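Local structure of orotidine 5'-phosphate decarboxylase (Methanocaldococcus jannaschii, 4LUI) at residues 116-121 against 155-160; 131-136 against 173-178. The protein probably catalyses the decarboxylation of orotidine 5'-monophosphate to uridine 5'-monophosphate, the final step of de novo UMP synthesis. One frame throughout, in Å; residues are numbered along the deposited sequence.

Interaction 1 of 2, residues 116-121 against 155-160; sequences AVQDVA and KKLKVD
Q118 reaches from helix 111-124 to the C-terminal end of helix 147-157, and hydrogen bonding is its main business there. Its NE2 donates to the backbone O of L157 over 2.9 Å, with an almost straight N-H...O angle of 177°. The oxygen lies in the amide plane of Q118, whereas the donor sits 47° above the carbonyl plane. K158 follows with positive phi, turning the chain out of the helix. Water 1 takes a second hydrogen of Q118 NE2 at 3.0 Å and donates to OD2 of D160, which also accepts from V128 N in strand 127-131. These two neighbouring helices belong to the outer layer of a TIM barrel, and the loop after L157 leads into strand 161-163. Van der Waals contacts add to the bond: V159 CG1 lies over one face of the amide, 3.7 Å from Q118 NE2, and CB of L157 meets Q118 OE1 at the same distance. With CG beside the backbone N (chi1 -72°) and an extended chain beyond it, Q118 spans the interhelical groove. A leucine here would probably leave the L157 carbonyl and the water without their amide donor, and so cut the water-mediated tie to D160.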
# COMPACT_ATOMS: atom_id res chain seq x y z
N ALA B 116 6.16 11.31 -8.27
CA ALA B 116 5.30 10.70 -9.28
C ALA B 116 3.82 10.87 -8.93
O ALA B 116 3.00 11.18 -9.79
CB ALA B 116 5.65 9.23 -9.46
N VAL B 117 3.50 10.68 -7.65
CA VAL B 117 2.13 10.89 -7.19
C VAL B 117 1.77 12.38 -7.23
O VAL B 117 0.69 12.75 -7.71
CB VAL B 117 1.93 10.35 -5.79
CG1 VAL B 117 0.51 10.58 -5.32
CG2 VAL B 117 2.24 8.86 -5.78
N GLN B 118 2.68 13.23 -6.76
CA GLN B 118 2.46 14.68 -6.78
C GLN B 118 2.18 15.22 -8.18
O GLN B 118 1.30 16.07 -8.36
CB GLN B 118 3.68 15.40 -6.21
CG GLN B 118 3.84 15.27 -4.72
CD GLN B 118 4.99 16.12 -4.24
OE1 GLN B 118 6.15 15.80 -4.48
NE2 GLN B 118 4.67 17.24 -3.59
N ASP B 119 2.92 14.73 -9.16
CA ASP B 119 2.76 15.20 -10.53
C ASP B 119 1.34 14.93 -11.04
O ASP B 119 0.76 15.76 -11.75
CB ASP B 119 3.82 14.60 -11.45
CG ASP B 119 5.21 15.20 -11.20
OD1 ASP B 119 5.33 16.17 -10.42
OD2 ASP B 119 6.18 14.70 -11.81
N VAL B 120 0.78 13.78 -10.67
CA VAL B 120 -0.59 13.46 -11.04
C VAL B 120 -1.56 14.37 -10.30
O VAL B 120 -2.48 14.94 -10.90
CB VAL B 120 -0.93 11.98 -10.71
CG1 VAL B 120 -2.44 11.70 -10.86
CG2 VAL B 120 -0.10 11.05 -11.56
N ALA B 121 -1.34 14.49 -8.99
CA ALA B 121 -2.24 15.26 -8.13
C ALA B 121 -2.29 16.74 -8.52
O ALA B 121 -3.36 17.36 -8.49
CB ALA B 121 -1.83 15.13 -6.68
N LYS B 155 8.58 18.53 3.76
CA LYS B 155 8.73 19.98 3.61
C LYS B 155 9.40 20.35 2.29
O LYS B 155 8.95 21.27 1.59
CB LYS B 155 9.53 20.56 4.79
CG LYS B 155 9.83 22.05 4.64
CD LYS B 155 10.34 22.65 5.95
CE LYS B 155 11.62 21.98 6.42
NZ LYS B 155 12.01 22.40 7.81
N LYS B 156 10.47 19.63 1.94
CA LYS B 156 11.21 19.88 0.70
C LYS B 156 10.32 19.72 -0.53
O LYS B 156 10.32 20.57 -1.43
CB LYS B 156 12.41 18.93 0.60
CG LYS B 156 13.19 19.05 -0.70
CD LYS B 156 14.26 17.98 -0.80
CE LYS B 156 15.00 18.08 -2.13
NZ LYS B 156 16.04 17.02 -2.28
N LEU B 157 9.56 18.62 -0.57
CA LEU B 157 8.71 18.32 -1.71
C LEU B 157 7.40 19.11 -1.72
O LEU B 157 6.67 19.09 -2.71
CB LEU B 157 8.39 16.82 -1.76
CG LEU B 157 9.60 15.89 -1.92
CD1 LEU B 157 9.15 14.43 -1.90
CD2 LEU B 157 10.37 16.21 -3.20
N LYS B 158 7.10 19.81 -0.63
CA LYS B 158 5.89 20.60 -0.53
C LYS B 158 4.64 19.74 -0.72
O LYS B 158 3.74 20.09 -1.50
CB LYS B 158 5.88 21.75 -1.55
CG LYS B 158 7.00 22.77 -1.41
CD LYS B 158 6.87 23.82 -2.51
CE LYS B 158 8.12 24.69 -2.65
NZ LYS B 158 8.34 25.53 -1.45
N VAL B 159 4.57 18.60 -0.04
CA VAL B 159 3.34 17.83 -0.05
C VAL B 159 2.27 18.63 0.69
O VAL B 159 2.56 19.62 1.37
CB VAL B 159 3.53 16.43 0.57
CG1 VAL B 159 4.52 15.60 -0.26
CG2 VAL B 159 4.03 16.54 2.00
N ASP B 160 1.02 18.21 0.56
CA ASP B 160 -0.10 18.96 1.12
C ASP B 160 -0.26 18.80 2.62
O ASP B 160 -0.76 19.71 3.30
CB ASP B 160 -1.40 18.59 0.41
CG ASP B 160 -1.36 18.92 -1.06
OD1 ASP B 160 -1.76 20.05 -1.42
OD2 ASP B 160 -0.90 18.08 -1.85
O HOH W 1 1.76 17.71 -3.41

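Interaction 2 of 2, residues 131-136 against 173-178; sequences VTEMSH and KEIKEI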
# COMPACT_ATOMS: atom_id res chain seq x y z
N VAL B 131 3.06 9.83 4.77
CA VAL B 131 3.28 9.24 6.08
C VAL B 131 4.72 9.49 6.50
O VAL B 131 5.65 9.03 5.83
CB VAL B 131 3.11 7.72 6.05
CG1 VAL B 131 3.37 7.14 7.44
CG2 VAL B 131 1.72 7.35 5.59
N THR B 132 4.92 10.21 7.60
CA THR B 132 6.28 10.44 8.08
C THR B 132 6.61 9.63 9.33
O THR B 132 7.78 9.50 9.70
CB THR B 132 6.56 11.92 8.40
OG1 THR B 132 5.74 12.34 9.50
CG2 THR B 132 6.32 12.82 7.17
N GLU B 133 5.59 9.11 9.99
CA GLU B 133 5.78 8.49 11.31
C GLU B 133 4.56 7.63 11.64
O GLU B 133 3.44 8.01 11.35
CB GLU B 133 5.99 9.61 12.34
CG GLU B 133 6.52 9.17 13.70
CD GLU B 133 7.20 10.32 14.45
OE1 GLU B 133 7.68 11.27 13.80
OE2 GLU B 133 7.27 10.25 15.70
N MET B 134 4.80 6.46 12.22
CA MET B 134 3.75 5.50 12.52
C MET B 134 3.87 5.04 13.96
O MET B 134 4.93 5.18 14.58
CB MET B 134 3.81 4.32 11.55
CG MET B 134 3.51 4.72 10.10
SD MET B 134 3.53 3.30 9.00
CE MET B 134 1.96 2.53 9.44
N SER B 135 2.80 4.48 14.51
CA SER B 135 2.76 4.23 15.95
C SER B 135 2.66 2.77 16.35
O SER B 135 2.60 2.45 17.53
CB SER B 135 1.61 5.02 16.60
OG SER B 135 0.38 4.58 16.09
N HIS B 136 2.64 1.87 15.37
CA HIS B 136 2.66 0.44 15.71
C HIS B 136 4.06 0.04 16.19
O HIS B 136 5.05 0.69 15.85
CB HIS B 136 2.21 -0.42 14.53
CG HIS B 136 3.12 -0.32 13.34
ND1 HIS B 136 3.27 0.85 12.63
CD2 HIS B 136 3.94 -1.23 12.76
CE1 HIS B 136 4.14 0.65 11.65
NE2 HIS B 136 4.57 -0.60 11.72
N LYS B 173 4.49 18.14 18.52
CA LYS B 173 4.97 19.51 18.39
C LYS B 173 6.28 19.56 17.59
O LYS B 173 6.47 20.43 16.74
CB LYS B 173 5.14 20.15 19.76
CG LYS B 173 5.56 21.61 19.72
CD LYS B 173 5.54 22.22 21.11
CE LYS B 173 5.88 23.71 21.07
NZ LYS B 173 7.32 23.95 20.77
N GLU B 174 7.18 18.62 17.85
CA GLU B 174 8.45 18.57 17.14
C GLU B 174 8.23 18.31 15.65
O GLU B 174 8.88 18.92 14.79
CB GLU B 174 9.37 17.50 17.74
CG GLU B 174 9.85 17.84 19.13
CD GLU B 174 10.61 16.70 19.78
OE1 GLU B 174 10.33 15.53 19.46
OE2 GLU B 174 11.50 16.98 20.61
N ILE B 175 7.33 17.39 15.35
CA ILE B 175 7.00 17.06 13.97
C ILE B 175 6.45 18.27 13.20
O ILE B 175 6.90 18.57 12.10
CB ILE B 175 6.01 15.87 13.91
CG1 ILE B 175 6.67 14.61 14.48
CG2 ILE B 175 5.57 15.60 12.49
CD1 ILE B 175 5.68 13.52 14.84
N LYS B 176 5.48 18.98 13.79
CA LYS B 176 4.91 20.16 13.15
C LYS B 176 5.98 21.21 12.90
O LYS B 176 5.95 21.91 11.89
CB LYS B 176 3.80 20.77 14.01
CG LYS B 176 2.44 20.14 13.80
CD LYS B 176 1.37 20.80 14.66
CE LYS B 176 1.19 22.27 14.33
NZ LYS B 176 0.38 22.50 13.10
N GLU B 177 6.93 21.33 13.83
CA GLU B 177 7.92 22.39 13.74
C GLU B 177 8.97 22.11 12.66
O GLU B 177 9.50 23.04 12.07
CB GLU B 177 8.55 22.66 15.10
CG GLU B 177 7.54 23.27 16.09
CD GLU B 177 8.16 23.71 17.40
OE1 GLU B 177 9.36 23.45 17.62
OE2 GLU B 177 7.44 24.33 18.21
N ILE B 178 9.22 20.84 12.38
CA ILE B 178 10.12 20.47 11.29
C ILE B 178 9.41 20.55 9.93
O ILE B 178 9.91 21.18 9.00
CB ILE B 178 10.67 19.05 11.48
CG1 ILE B 178 11.59 18.97 12.70
CG2 ILE B 178 11.41 18.59 10.23
CD1 ILE B 178 11.83 17.53 13.17
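I175 packs against E133 and T132, joining helix 169-179 to the loop that leaves strand 127-131. Earlier on the helix, K173 NZ forms a salt bridge with OE2 of E177 one turn later, at 2.6 Å. The ammonium approaches on the syn side of the carboxylate, 34° out of its plane, and ties the helix to itself rather than to the loop. I175 then makes the contact. I175 CD1 stands above the E133 carboxylate plane, displaced toward one oxygen: it is 3.2 Å from E133 OE1, a short approach, and 3.6 Å from E133 CD. I175 CG1 follows alongside at 3.6 Å from E133 OE1. The CG1 branch, anti to the carbonyl carbon (chi1 -64°), carries the methyl across to the acid, while I175 CG2 touches OG1 of T132 more loosely, at 4.4 Å. In the TIM barrel this is a meeting of an outer helix with the segment after strand 127-131, at the C-terminal mouth where the active site lies; I175 also rests on I162 of strand 161-163. The methyl is not what holds the buried acid. OE1 of E133 forms a salt bridge with R171 and OE2 accepts a hydrogen bond from Q144, so both oxygens have polar partners, and these probably favour the charged form. Further along, K176 pairs with D206 in a salt bridge, and the side chain of I178 packs on D148, S151 and E152 of helix 147-157.

The segments of interactions 1 and 2 alternate along the chain, and the two centres lie about 18 Å apart. One direct bridge joins them: K155 NZ of interaction 1 lies 2.7 Å from I178 O of interaction 2, a probable hydrogen bond between helices 147-157 and 169-179. Strand 127-131 is shared too, since Q118 packs on V128 while the strand's end at V131 opens the loop of interaction 2. Their relations to the predicted substrate site differ. Interaction 2 contains S135, one of its residues, and the side chain of E133 is about 10 Å from that of the predicted proton donor K81. Interaction 1 contributes no such residue; the Q118 side chain is about 11 Å from that of V82.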